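AimR transcriptional regulator (Bacillus phage phi3T, PDB 5ZVV) activates transcription of the phage aimX locus as a homodimer, apparently promoting the lytic cycle, and is switched off by the arbitrium peptide, which turns the dimer into a monomer. Local coordinates at residues P39-E44 with E71-K76; S60-L65 with N89-L94; V83-I88 with S221-I226; S110-K115 with K141-E146; A145-F150 with E187-R192. All coordinates share one frame; numbering follows the deposited sequence.

Contact 1: residues P39-E44 with E71-K76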
# COMPACT_ATOMS: atom_id res chain seq x y z
N PRO A 39 45.55 -10.79 13.10
CA PRO A 39 45.48 -9.35 12.79
C PRO A 39 44.16 -9.01 12.10
O PRO A 39 43.61 -9.82 11.35
CB PRO A 39 46.68 -9.14 11.85
CG PRO A 39 47.65 -10.20 12.25
CD PRO A 39 46.82 -11.39 12.65
N GLU A 40 43.65 -7.81 12.39
CA GLU A 40 42.32 -7.44 11.93
C GLU A 40 42.23 -7.49 10.41
O GLU A 40 41.23 -7.97 9.85
CB GLU A 40 41.95 -6.05 12.44
CG GLU A 40 41.73 -5.96 13.94
CD GLU A 40 42.99 -5.60 14.70
OE1 GLU A 40 44.10 -5.73 14.14
OE2 GLU A 40 42.87 -5.18 15.87
N LYS A 41 43.27 -7.03 9.71
CA LYS A 41 43.26 -7.03 8.25
C LYS A 41 43.26 -8.44 7.67
O LYS A 41 42.91 -8.60 6.49
CB LYS A 41 44.46 -6.25 7.72
CG LYS A 41 44.45 -4.77 8.07
CD LYS A 41 43.33 -4.03 7.34
CE LYS A 41 43.43 -2.52 7.54
NZ LYS A 41 43.25 -2.11 8.96
N GLU A 42 43.65 -9.45 8.44
CA GLU A 42 43.75 -10.81 7.95
C GLU A 42 42.59 -11.70 8.38
O GLU A 42 42.58 -12.89 8.06
CB GLU A 42 45.07 -11.44 8.41
CG GLU A 42 46.29 -10.67 7.98
CD GLU A 42 47.51 -10.99 8.82
OE1 GLU A 42 47.65 -12.16 9.24
OE2 GLU A 42 48.31 -10.07 9.08
N MSE A 43 41.62 -11.15 9.10
CA MSE A 43 40.46 -11.93 9.51
C MSE A 43 39.60 -12.27 8.30
O MSE A 43 39.34 -11.43 7.44
CB MSE A 43 39.64 -11.16 10.54
CG MSE A 43 40.12 -11.38 11.96
SE MSE A 43 39.82 -13.22 12.52
CE MSE A 43 37.93 -13.09 12.96
N GLU A 44 39.16 -13.53 8.23
CA GLU A 44 38.39 -13.98 7.08
C GLU A 44 36.89 -13.95 7.33
O GLU A 44 36.12 -13.59 6.43
CB GLU A 44 38.84 -15.39 6.69
CG GLU A 44 38.23 -15.93 5.40
CD GLU A 44 38.95 -17.16 4.89
OE1 GLU A 44 40.14 -17.34 5.23
OE2 GLU A 44 38.33 -17.96 4.16
N GLU A 71 39.21 -1.49 12.07
CA GLU A 71 40.52 -1.97 11.65
C GLU A 71 40.45 -3.04 10.57
O GLU A 71 41.50 -3.41 10.03
CB GLU A 71 41.30 -2.51 12.86
CG GLU A 71 41.60 -1.46 13.92
CD GLU A 71 42.39 -0.28 13.38
OE1 GLU A 71 43.25 -0.49 12.50
OE2 GLU A 71 42.15 0.86 13.83
N LEU A 72 39.26 -3.53 10.24
CA LEU A 72 39.12 -4.54 9.20
C LEU A 72 39.48 -3.96 7.83
O LEU A 72 39.42 -2.74 7.60
CB LEU A 72 37.70 -5.09 9.16
CG LEU A 72 37.21 -5.85 10.40
CD1 LEU A 72 35.71 -6.10 10.30
CD2 LEU A 72 37.97 -7.15 10.58
N ASP A 73 39.87 -4.84 6.92
CA ASP A 73 40.17 -4.44 5.55
C ASP A 73 38.87 -4.08 4.84
O ASP A 73 38.02 -4.97 4.64
CB ASP A 73 40.89 -5.56 4.81
CG ASP A 73 41.48 -5.12 3.48
OD1 ASP A 73 40.93 -4.20 2.84
OD2 ASP A 73 42.51 -5.70 3.07
N PRO A 74 38.66 -2.82 4.44
CA PRO A 74 37.38 -2.45 3.83
C PRO A 74 37.08 -3.19 2.54
O PRO A 74 35.91 -3.22 2.12
CB PRO A 74 37.53 -0.94 3.58
CG PRO A 74 38.67 -0.51 4.46
CD PRO A 74 39.59 -1.68 4.53
N ASN A 75 38.08 -3.80 1.91
CA ASN A 75 37.91 -4.44 0.61
C ASN A 75 37.44 -5.89 0.70
O ASN A 75 37.24 -6.51 -0.34
CB ASN A 75 39.23 -4.39 -0.17
CG ASN A 75 39.72 -2.98 -0.41
OD1 ASN A 75 38.98 -2.12 -0.89
ND2 ASN A 75 40.98 -2.73 -0.08
N LYS A 76 37.26 -6.43 1.90
CA LYS A 76 37.06 -7.87 2.07
C LYS A 76 35.75 -8.16 2.81
O LYS A 76 35.02 -7.25 3.22
CB LYS A 76 38.26 -8.48 2.81
CG LYS A 76 39.55 -8.43 2.00
CD LYS A 76 40.67 -9.19 2.69
CE LYS A 76 41.85 -9.42 1.76
NZ LYS A 76 42.47 -8.14 1.31
O HOH W 1 39.84 -7.74 7.70
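The aliphatic chain of Lys-41 lies along the backbone from Glu-71 O to Asp-73 N, and its ammonium bonds to a main-chain carbonyl. Bends at chi2 (-69°) and chi4 (-64°) let NZ drop onto Glu-71 O from above the carbonyl plane at a very short 2.4 Å. The same ammonium forms a long salt bridge to the Glu-71 carboxylate, NZ to OE1 3.9 Å. A water bridges the two backbones, giving a hydrogen bond to Glu-40 O (2.6 Å) and taking one from Asp-73 N (3.0 Å). Both pieces are connections in an all-helical fold: the short 3-10 turn 40-42 lies between helices 29-36 and 47-56, while the loop 71-76 leads into helix 77-88. There Asp-73 heads an Asx turn, its OD1 accepting from Asn-75 N at 3.0 Å within a type I turn, while OD2 pairs with Lys-76 NZ. Among the van der Waals contacts, Glu-40 and Glu-71 run side by side in the same direction, CB to CB 3.6 Å; the Glu-40 carboxylate forms a salt bridge with Lys-1. Leu-72 CD2 touches Glu-40 O at 3.4 Å and lies 4.3 Å from CB of selenomethionine Met-43.

Contact 2: residues S60-L65 with N89-L94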
# COMPACT_ATOMS: atom_id res chain seq x y z
N SER A 60 30.04 -4.73 26.91
CA SER A 60 30.97 -3.81 26.28
C SER A 60 31.23 -4.17 24.82
O SER A 60 32.21 -3.69 24.24
CB SER A 60 32.29 -3.78 27.05
OG SER A 60 32.85 -5.08 27.14
N GLU A 61 30.38 -4.99 24.20
CA GLU A 61 30.64 -5.43 22.84
C GLU A 61 30.56 -4.27 21.85
O GLU A 61 31.28 -4.26 20.84
CB GLU A 61 29.68 -6.55 22.43
CG GLU A 61 28.23 -6.14 22.33
CD GLU A 61 27.40 -7.12 21.52
OE1 GLU A 61 27.99 -7.93 20.77
OE2 GLU A 61 26.15 -7.08 21.62
N GLU A 62 29.70 -3.27 22.11
CA GLU A 62 29.59 -2.15 21.18
C GLU A 62 30.88 -1.34 21.13
O GLU A 62 31.29 -0.88 20.06
CB GLU A 62 28.41 -1.26 21.55
CG GLU A 62 28.27 -0.06 20.62
CD GLU A 62 27.05 0.78 20.92
OE1 GLU A 62 26.33 0.48 21.89
OE2 GLU A 62 26.81 1.75 20.16
N GLN A 63 31.53 -1.15 22.28
CA GLN A 63 32.75 -0.35 22.31
C GLN A 63 33.93 -1.13 21.73
O GLN A 63 34.62 -0.65 20.82
CB GLN A 63 33.04 0.10 23.74
CG GLN A 63 32.04 1.11 24.31
CD GLN A 63 30.75 0.47 24.81
OE1 GLN A 63 30.66 -0.75 24.97
NE2 GLN A 63 29.75 1.31 25.06
N LEU A 64 34.15 -2.35 22.23
CA LEU A 64 35.24 -3.18 21.73
C LEU A 64 35.11 -3.40 20.23
O LEU A 64 36.08 -3.21 19.48
CB LEU A 64 35.26 -4.52 22.47
CG LEU A 64 35.37 -4.46 23.99
CD1 LEU A 64 35.51 -5.86 24.57
CD2 LEU A 64 36.53 -3.57 24.42
N LEU A 65 33.93 -3.80 19.77
CA LEU A 65 33.72 -4.04 18.35
C LEU A 65 33.69 -2.75 17.56
O LEU A 65 33.96 -2.77 16.35
CB LEU A 65 32.43 -4.83 18.12
CG LEU A 65 32.46 -6.27 18.61
CD1 LEU A 65 31.12 -6.96 18.35
CD2 LEU A 65 33.59 -7.03 17.95
N ASN A 89 22.43 -4.21 15.12
CA ASN A 89 22.50 -3.78 16.51
C ASN A 89 22.10 -2.32 16.69
O ASN A 89 22.01 -1.86 17.84
CB ASN A 89 23.91 -3.99 17.07
CG ASN A 89 24.17 -5.43 17.47
OD1 ASN A 89 23.73 -5.89 18.52
ND2 ASN A 89 24.93 -6.14 16.64
N GLN A 90 21.88 -1.59 15.60
CA GLN A 90 21.55 -0.16 15.63
C GLN A 90 22.69 0.66 16.23
O GLN A 90 22.47 1.64 16.95
CB GLN A 90 20.23 0.10 16.37
CG GLN A 90 19.00 -0.42 15.64
CD GLN A 90 17.73 -0.25 16.44
OE1 GLN A 90 17.75 0.23 17.57
NE2 GLN A 90 16.60 -0.66 15.86
N TRP A 91 23.92 0.27 15.91
CA TRP A 91 25.10 1.06 16.26
C TRP A 91 25.34 2.07 15.14
O TRP A 91 26.27 1.96 14.33
CB TRP A 91 26.31 0.15 16.48
CG TRP A 91 26.11 -0.87 17.56
CD1 TRP A 91 25.18 -0.84 18.56
CD2 TRP A 91 26.88 -2.07 17.76
NE1 TRP A 91 25.32 -1.95 19.36
CE2 TRP A 91 26.36 -2.71 18.90
CE3 TRP A 91 27.95 -2.65 17.08
CZ2 TRP A 91 26.87 -3.92 19.37
CZ3 TRP A 91 28.46 -3.85 17.56
CH2 TRP A 91 27.92 -4.47 18.69
N ASP A 92 24.48 3.10 15.12
CA ASP A 92 24.36 3.97 13.96
C ASP A 92 25.66 4.70 13.64
O ASP A 92 26.03 4.84 12.47
CB ASP A 92 23.23 4.98 14.18
CG ASP A 92 21.86 4.33 14.23
OD1 ASP A 92 21.70 3.24 13.63
OD2 ASP A 92 20.95 4.90 14.86
N THR A 93 26.35 5.21 14.67
CA THR A 93 27.60 5.93 14.44
C THR A 93 28.63 5.02 13.78
O THR A 93 29.19 5.34 12.72
CB THR A 93 28.13 6.47 15.78
OG1 THR A 93 27.12 7.27 16.40
CG2 THR A 93 29.37 7.32 15.56
N LEU A 94 28.89 3.87 14.41
CA LEU A 94 29.77 2.87 13.83
C LEU A 94 29.30 2.45 12.44
O LEU A 94 30.10 2.34 11.51
CB LEU A 94 29.85 1.66 14.76
CG LEU A 94 30.73 0.49 14.31
CD1 LEU A 94 32.18 0.93 14.16
CD2 LEU A 94 30.62 -0.66 15.29
O HOH W 2 24.14 -7.79 20.29
O HOH W 3 27.54 3.47 17.53
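The indole of Trp-91 carries the tight half of this contact, held between a glutamate of helix 61-69 and Asn-89. Glu-62, extended, with CG anti to the backbone N (chi1 179°), lies over one face: CG stands 3.6 Å from the centroid of the five-membered ring, almost on the ring normal, in a CH-pi contact. Its carboxylate continues nearly parallel to the indole, the planes 7° apart, with CD 3.4 Å from Trp-91 CD1. Asn-89 CB lies against the opposite face, toward the rim. At the edge, Glu-61 brings its carboxylate in steeply, the planes 83° apart, and Leu-65 CD1 rests 4.1 Å from Trp-91 CH2. Trp-91 occupies the N-cap position of helix 92-103, just after a Schellman motif at Gln-90 ends helix 77-88, placing the ring against helix 61-69 at the turn between consecutive helices of this TPR-clan fold. The polar fringe is looser and hydrated. One water donates to both Glu-61 OE2 (2.5 Å) and Asn-89 OD1 (2.6 Å), themselves 4.1 Å apart; Glu-61 OE1 bonds to the Tyr-85 hydroxyl and Asn-89 ND2 to the Tyr-85 carbonyl. A second water donates to Glu-62 OE2 at 3.2 Å and reaches Leu-94 N only weakly.

Contact 3: residues V83-I88 with S221-I226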
# COMPACT_ATOMS: atom_id res chain seq x y z
N VAL A 83 29.43 -4.40 8.70
CA VAL A 83 28.38 -3.39 8.50
C VAL A 83 27.02 -3.99 8.81
O VAL A 83 26.15 -3.31 9.39
CB VAL A 83 28.44 -2.77 7.09
CG1 VAL A 83 27.70 -3.61 6.06
CG2 VAL A 83 27.88 -1.36 7.12
N GLU A 84 26.81 -5.27 8.48
CA GLU A 84 25.52 -5.88 8.80
C GLU A 84 25.33 -6.05 10.31
O GLU A 84 24.26 -5.74 10.85
CB GLU A 84 25.36 -7.22 8.08
CG GLU A 84 24.24 -8.11 8.65
CD GLU A 84 22.85 -7.46 8.62
OE1 GLU A 84 22.67 -6.43 7.94
OE2 GLU A 84 21.94 -8.00 9.27
N TYR A 85 26.36 -6.54 11.00
CA TYR A 85 26.27 -6.69 12.44
C TYR A 85 26.08 -5.34 13.13
O TYR A 85 25.30 -5.22 14.08
CB TYR A 85 27.51 -7.41 12.98
CG TYR A 85 27.36 -7.92 14.40
CD1 TYR A 85 26.55 -9.02 14.67
CD2 TYR A 85 28.03 -7.32 15.45
CE1 TYR A 85 26.41 -9.50 15.96
CE2 TYR A 85 27.90 -7.79 16.74
CZ TYR A 85 27.09 -8.88 16.99
OH TYR A 85 26.95 -9.35 18.28
N SER A 86 26.79 -4.32 12.65
CA SER A 86 26.65 -2.99 13.25
C SER A 86 25.24 -2.46 13.06
O SER A 86 24.64 -1.92 13.99
CB SER A 86 27.68 -2.03 12.65
OG SER A 86 27.64 -0.78 13.29
N ASP A 87 24.68 -2.62 11.85
CA ASP A 87 23.37 -2.03 11.59
C ASP A 87 22.25 -2.80 12.29
O ASP A 87 21.27 -2.19 12.74
CB ASP A 87 23.10 -1.96 10.09
CG ASP A 87 21.80 -1.26 9.77
OD1 ASP A 87 21.76 -0.02 9.87
OD2 ASP A 87 20.81 -1.95 9.45
N ILE A 88 22.37 -4.12 12.39
CA ILE A 88 21.30 -4.87 13.05
C ILE A 88 21.28 -4.57 14.55
O ILE A 88 20.23 -4.64 15.19
CB ILE A 88 21.44 -6.39 12.78
CG1 ILE A 88 20.11 -7.09 13.06
CG2 ILE A 88 22.55 -7.00 13.62
CD1 ILE A 88 20.11 -8.57 12.74
N SER A 221 19.09 -15.95 16.66
CA SER A 221 19.84 -14.73 16.90
C SER A 221 20.18 -14.57 18.37
O SER A 221 19.38 -14.89 19.25
CB SER A 221 19.05 -13.50 16.42
OG SER A 221 19.80 -12.31 16.63
N ASN A 222 21.39 -14.06 18.62
CA ASN A 222 21.79 -13.58 19.93
C ASN A 222 22.02 -12.07 19.94
O ASN A 222 22.63 -11.54 20.87
CB ASN A 222 23.05 -14.30 20.41
CG ASN A 222 22.78 -15.75 20.77
OD1 ASN A 222 21.81 -16.06 21.46
ND2 ASN A 222 23.63 -16.65 20.29
N VAL A 223 21.55 -11.37 18.91
CA VAL A 223 21.61 -9.91 18.89
C VAL A 223 20.62 -9.36 19.90
O VAL A 223 19.46 -9.78 19.94
CB VAL A 223 21.34 -9.37 17.48
CG1 VAL A 223 21.20 -7.85 17.50
CG2 VAL A 223 22.45 -9.79 16.53
N ASN A 224 21.08 -8.42 20.74
CA ASN A 224 20.24 -7.92 21.83
C ASN A 224 18.98 -7.25 21.30
O ASN A 224 17.90 -7.43 21.86
CB ASN A 224 21.04 -6.96 22.71
CG ASN A 224 22.06 -7.68 23.59
OD1 ASN A 224 23.21 -7.26 23.69
ND2 ASN A 224 21.63 -8.76 24.21
N ARG A 225 19.10 -6.46 20.23
CA ARG A 225 17.94 -5.76 19.69
C ARG A 225 16.88 -6.76 19.21
O ARG A 225 15.69 -6.63 19.53
CB ARG A 225 18.37 -4.83 18.55
CG ARG A 225 17.25 -3.99 17.94
CD ARG A 225 16.56 -4.71 16.78
NE ARG A 225 17.35 -4.66 15.56
CZ ARG A 225 17.01 -3.95 14.49
NH1 ARG A 225 17.79 -3.94 13.42
NH2 ARG A 225 15.88 -3.25 14.49
N ILE A 226 17.31 -7.76 18.44
CA ILE A 226 16.38 -8.75 17.90
C ILE A 226 15.63 -9.45 19.02
O ILE A 226 14.40 -9.53 19.01
CB ILE A 226 17.13 -9.76 17.01
CG1 ILE A 226 17.68 -9.08 15.75
CG2 ILE A 226 16.23 -10.94 16.65
CD1 ILE A 226 16.61 -8.54 14.82
O HOH W 4 18.17 -1.96 10.83
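Ile-88 overlaps Val-223 and Ile-226 with its two branches, joining the C-terminal end of helix 77-88 to the start of helix 224-237, two helices far apart in the sequence of this all-helical, TPR-clan fold. Its CG2 meets Val-223 CG2 at 4.0 Å, while CG1, anti to the backbone N (chi1 -161°), carries CD1 across Ile-226 at about a right angle, 3.9 Å from Ile-226 CG1. Tyr-85 CE1 closes on the same Val-223 methyl, CG2, also at 4.0 Å; the Tyr-85 hydroxyl hydrogen-bonds to Glu-61. Before helix 224-237, Ser-221 OG accepts from Val-223 N in an ST turn. Arg-225, bent at chi2 and chi3, curls back over the helix end to meet the terminal carbonyl. A water donates to Asp-87 OD2, which also forms a salt bridge with Arg-192, and accepts from Arg-225 NH1. Arg-225 NE gives Ile-88 O a bent hydrogen bond (2.9 Å, 132°) in the carbonyl plane, and NH1 adds a weak second one to the same oxygen at 3.1 Å.

Contact 4: residues S110-K115 with K141-E146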
# COMPACT_ATOMS: atom_id res chain seq x y z
N SER A 110 32.47 -4.44 -1.99
CA SER A 110 32.44 -3.57 -0.82
C SER A 110 31.75 -2.25 -1.14
O SER A 110 30.95 -1.76 -0.34
CB SER A 110 33.86 -3.33 -0.31
OG SER A 110 34.38 -4.49 0.31
N GLN A 111 32.05 -1.66 -2.30
CA GLN A 111 31.37 -0.43 -2.70
C GLN A 111 29.87 -0.65 -2.81
O GLN A 111 29.07 0.21 -2.42
CB GLN A 111 31.92 0.07 -4.04
CG GLN A 111 33.38 0.47 -4.01
CD GLN A 111 33.87 0.92 -5.37
OE1 GLN A 111 33.08 1.09 -6.31
NE2 GLN A 111 35.18 1.12 -5.50
N GLU A 112 29.47 -1.80 -3.35
CA GLU A 112 28.05 -2.11 -3.50
C GLU A 112 27.36 -2.22 -2.15
O GLU A 112 26.29 -1.64 -1.94
CB GLU A 112 27.91 -3.40 -4.31
CG GLU A 112 26.55 -4.06 -4.27
CD GLU A 112 26.53 -5.33 -5.08
OE1 GLU A 112 27.17 -5.36 -6.15
OE2 GLU A 112 25.89 -6.31 -4.65
N TRP A 113 27.97 -2.96 -1.22
CA TRP A 113 27.43 -3.03 0.14
C TRP A 113 27.34 -1.64 0.76
O TRP A 113 26.34 -1.31 1.41
CB TRP A 113 28.31 -3.93 1.01
CG TRP A 113 28.05 -5.39 0.83
CD1 TRP A 113 28.20 -6.12 -0.32
CD2 TRP A 113 27.63 -6.31 1.84
NE1 TRP A 113 27.88 -7.43 -0.08
CE2 TRP A 113 27.52 -7.58 1.23
CE3 TRP A 113 27.31 -6.18 3.20
CZ2 TRP A 113 27.13 -8.71 1.94
CZ3 TRP A 113 26.92 -7.31 3.90
CH2 TRP A 113 26.83 -8.56 3.27
N GLY A 114 28.38 -0.82 0.58
CA GLY A 114 28.37 0.51 1.16
C GLY A 114 27.26 1.37 0.60
O GLY A 114 26.64 2.15 1.32
N LYS A 115 26.99 1.25 -0.71
CA LYS A 115 25.95 2.06 -1.32
C LYS A 115 24.57 1.59 -0.90
O LYS A 115 23.68 2.41 -0.64
CB LYS A 115 26.10 2.03 -2.85
CG LYS A 115 27.28 2.85 -3.35
CD LYS A 115 27.92 2.25 -4.59
CE LYS A 115 27.00 2.29 -5.79
NZ LYS A 115 27.63 1.66 -6.98
N LYS A 141 23.79 -1.16 -9.88
CA LYS A 141 24.09 -2.40 -10.61
C LYS A 141 24.47 -3.51 -9.63
O LYS A 141 25.58 -4.06 -9.65
CB LYS A 141 25.18 -2.18 -11.66
CG LYS A 141 24.82 -1.14 -12.71
CD LYS A 141 25.99 -0.82 -13.63
CE LYS A 141 26.31 -1.98 -14.56
NZ LYS A 141 27.41 -1.65 -15.50
N ILE A 142 23.52 -3.82 -8.74
CA ILE A 142 23.77 -4.75 -7.65
C ILE A 142 23.99 -6.15 -8.21
O ILE A 142 23.15 -6.68 -8.96
CB ILE A 142 22.59 -4.73 -6.66
CG1 ILE A 142 22.43 -3.31 -6.08
CG2 ILE A 142 22.80 -5.75 -5.55
CD1 ILE A 142 21.17 -3.13 -5.27
N LYS A 143 25.11 -6.76 -7.84
CA LYS A 143 25.51 -8.07 -8.35
C LYS A 143 25.43 -9.18 -7.31
O LYS A 143 24.94 -10.27 -7.62
CB LYS A 143 26.94 -8.02 -8.89
CG LYS A 143 27.24 -6.85 -9.82
CD LYS A 143 26.62 -7.03 -11.19
CE LYS A 143 27.22 -6.05 -12.18
NZ LYS A 143 26.70 -6.26 -13.56
N SER A 144 25.90 -8.93 -6.10
CA SER A 144 25.93 -9.97 -5.08
C SER A 144 24.52 -10.35 -4.66
O SER A 144 23.62 -9.51 -4.60
CB SER A 144 26.72 -9.49 -3.85
OG SER A 144 25.97 -8.53 -3.13
N ALA A 145 24.34 -11.65 -4.38
CA ALA A 145 23.04 -12.12 -3.91
C ALA A 145 22.62 -11.39 -2.63
O ALA A 145 21.50 -10.87 -2.55
CB ALA A 145 23.10 -13.63 -3.67
N GLU A 146 23.53 -11.33 -1.65
CA GLU A 146 23.22 -10.69 -0.37
C GLU A 146 22.59 -9.32 -0.56
O GLU A 146 21.49 -9.06 -0.05
CB GLU A 146 24.50 -10.58 0.47
CG GLU A 146 25.05 -11.91 0.97
CD GLU A 146 25.91 -12.61 -0.07
OE1 GLU A 146 26.23 -11.99 -1.10
OE2 GLU A 146 26.28 -13.78 0.16
O HOH W 5 27.91 -3.70 -7.97
O HOH W 6 28.70 -10.02 -0.84
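The Trp-113 indole is met obliquely by Glu-146, whose CB lies 3.5 Å from Trp-113 CZ2, with the ring and carboxylate planes 34° apart. A water links the two residues, accepting from Trp-113 NE1 at 2.8 Å and donating to Glu-146 OE1. The other flat group, the carboxylate of Glu-112, is approached both from above its plane and on its syn side. The extended Glu-112 side chain, CG anti to the backbone N (chi1 165°), reaches the turn before helix 145-161, a helix-to-helix connection of this TPR-clan fold. Lys-143 N bonds to OE1 from above the plane, 3.0 Å and nearly straight. OE2 is gripped twice: Ser-144 N uses its syn lone pair at 3.0 Å, and Ser-144 OG donates from above the plane at 2.7 Å. Three protein donors thus fix the buried carboxylate's rotation and would favour its charged form. Ser-144 is the N-cap: its OG accepts from Met-147 N while donating to Glu-112. Ile-142 CG2 presses on Glu-112 OE2 at 3.3 Å.

Contact 5: residues A145-F150 with E187-R192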
# COMPACT_ATOMS: atom_id res chain seq x y z
N ALA A 145 24.34 -11.65 -4.38
CA ALA A 145 23.04 -12.12 -3.91
C ALA A 145 22.62 -11.39 -2.63
O ALA A 145 21.50 -10.87 -2.55
CB ALA A 145 23.10 -13.63 -3.67
N GLU A 146 23.53 -11.33 -1.65
CA GLU A 146 23.22 -10.69 -0.37
C GLU A 146 22.59 -9.32 -0.56
O GLU A 146 21.49 -9.06 -0.05
CB GLU A 146 24.50 -10.58 0.47
CG GLU A 146 25.05 -11.91 0.97
CD GLU A 146 25.91 -12.61 -0.07
OE1 GLU A 146 26.23 -11.99 -1.10
OE2 GLU A 146 26.28 -13.78 0.16
N MSE A 147 23.25 -8.45 -1.30
CA MSE A 147 22.72 -7.11 -1.48
C MSE A 147 21.46 -7.13 -2.33
O MSE A 147 20.52 -6.38 -2.05
CB MSE A 147 23.78 -6.18 -2.08
CG MSE A 147 24.81 -5.73 -1.04
SE MSE A 147 24.02 -5.10 0.65
CE MSE A 147 24.10 -6.75 1.70
N LEU A 148 21.41 -8.01 -3.34
CA LEU A 148 20.17 -8.22 -4.07
C LEU A 148 19.04 -8.54 -3.10
O LEU A 148 17.90 -8.08 -3.28
CB LEU A 148 20.32 -9.34 -5.10
CG LEU A 148 21.02 -9.00 -6.42
CD1 LEU A 148 21.24 -10.27 -7.24
CD2 LEU A 148 20.21 -7.98 -7.21
N PHE A 149 19.34 -9.31 -2.06
CA PHE A 149 18.37 -9.55 -1.00
C PHE A 149 18.11 -8.27 -0.21
O PHE A 149 16.96 -7.84 -0.08
CB PHE A 149 18.88 -10.67 -0.09
CG PHE A 149 17.89 -11.11 0.96
CD1 PHE A 149 17.78 -10.44 2.16
CD2 PHE A 149 17.10 -12.23 0.74
CE1 PHE A 149 16.88 -10.85 3.12
CE2 PHE A 149 16.20 -12.65 1.71
CZ PHE A 149 16.09 -11.95 2.90
N PHE A 150 19.17 -7.63 0.28
CA PHE A 150 18.99 -6.58 1.28
C PHE A 150 18.41 -5.32 0.66
O PHE A 150 17.65 -4.60 1.32
CB PHE A 150 20.32 -6.26 1.98
CG PHE A 150 20.16 -5.39 3.19
CD1 PHE A 150 19.65 -5.91 4.37
CD2 PHE A 150 20.52 -4.05 3.15
CE1 PHE A 150 19.50 -5.11 5.49
CE2 PHE A 150 20.37 -3.24 4.26
CZ PHE A 150 19.86 -3.77 5.43
N GLU A 187 21.90 -15.82 8.27
CA GLU A 187 21.22 -15.94 9.56
C GLU A 187 20.79 -14.57 10.08
O GLU A 187 19.70 -14.43 10.65
CB GLU A 187 22.12 -16.64 10.57
CG GLU A 187 22.48 -18.07 10.18
CD GLU A 187 21.25 -18.93 9.97
OE1 GLU A 187 20.45 -19.07 10.92
OE2 GLU A 187 21.08 -19.45 8.85
N SER A 188 21.63 -13.55 9.89
CA SER A 188 21.26 -12.19 10.29
C SER A 188 20.01 -11.73 9.55
O SER A 188 19.05 -11.24 10.16
CB SER A 188 22.43 -11.24 10.04
OG SER A 188 22.23 -9.99 10.67
N PHE A 189 20.01 -11.90 8.22
CA PHE A 189 18.84 -11.52 7.43
C PHE A 189 17.61 -12.31 7.85
O PHE A 189 16.50 -11.77 7.90
CB PHE A 189 19.13 -11.73 5.94
CG PHE A 189 20.12 -10.75 5.37
CD1 PHE A 189 20.58 -9.68 6.13
CD2 PHE A 189 20.58 -10.88 4.07
CE1 PHE A 189 21.49 -8.77 5.62
CE2 PHE A 189 21.49 -9.97 3.54
CZ PHE A 189 21.94 -8.92 4.32
N LYS A 190 17.80 -13.60 8.18
CA LYS A 190 16.69 -14.41 8.66
C LYS A 190 16.08 -13.81 9.92
O LYS A 190 14.86 -13.69 10.03
CB LYS A 190 17.16 -15.84 8.93
CG LYS A 190 17.22 -16.74 7.69
CD LYS A 190 17.66 -18.15 8.08
CE LYS A 190 17.81 -19.05 6.86
NZ LYS A 190 18.40 -20.37 7.24
N SER A 191 16.92 -13.41 10.87
CA SER A 191 16.39 -12.80 12.09
C SER A 191 15.64 -11.50 11.77
O SER A 191 14.55 -11.26 12.31
CB SER A 191 17.52 -12.55 13.09
OG SER A 191 18.48 -11.65 12.56
N ARG A 192 16.21 -10.67 10.89
CA ARG A 192 15.53 -9.44 10.48
C ARG A 192 14.12 -9.73 9.96
O ARG A 192 13.12 -9.21 10.48
CB ARG A 192 16.34 -8.72 9.41
CG ARG A 192 17.62 -8.04 9.87
CD ARG A 192 18.29 -7.38 8.67
NE ARG A 192 19.54 -6.70 8.99
CZ ARG A 192 19.63 -5.41 9.31
NH1 ARG A 192 18.53 -4.66 9.38
NH2 ARG A 192 20.81 -4.87 9.56
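Helices 145-161 and 184-203 pack here as near-parallel neighbours, their local axes 11.7 Å apart and at 10°, with Phe-189 as a knob in a hole formed by Glu-146, Met-147, Phe-149 and Phe-150. The Phe-189 ring lies almost parallel to that of Phe-149 but slid aside, so the two barely overlap; Phe-149 CD1 touches Phe-189 CD2 at 3.4 Å. Phe-150 is similarly offset and tilted by 21°, its CD1 3.6 Å from Phe-189 CE1. At the edge of the knob sits CE of selenomethionine Met-147, 4.0 Å from Phe-189 CZ. Phe-150 also turns its own edge to Arg-192: CE1 stands 3.8 Å from Arg-192 CZ, over the centre of one guanidinium face, with the two planes 75° apart. Salt bridges to Glu-84 and Asp-87 and a hydrogen bond to Tyr-157 hold that guanidinium, while Phe-150 also stacks on Tyr-117. An aromatic cluster built round a single knob in a hole joins these parallel helices, an arrangement consistent with the helical repeats of the TPR clan.

Contacts 3 and 4 each touch three others. Contact 3 abuts contact 2, centres 10 Å apart, through Trp-91 N to Ser-86 O (3.0 Å, probably a hydrogen bond), and contact 5, centres 12 Å apart, through Glu-84 OE2 to Ser-188 OG (2.4 Å, probably a hydrogen bond). Contacts 4 and 5, also 12 Å apart between centres, share Ala-145 and Glu-146 on helix 145-161, and Met-147, one residue on, packs against both Trp-113 and Phe-189. Val-83 touching Trp-113 connects contact 4 back to contact 3. Contact 1 is peripheral, its centre about 29 Å from the centre of the chain, and joins contact 4 through a probable hydrogen bond between Pro-74 O and Ser-110 OG (2.7 Å). The neighbouring subunit touches none of the five.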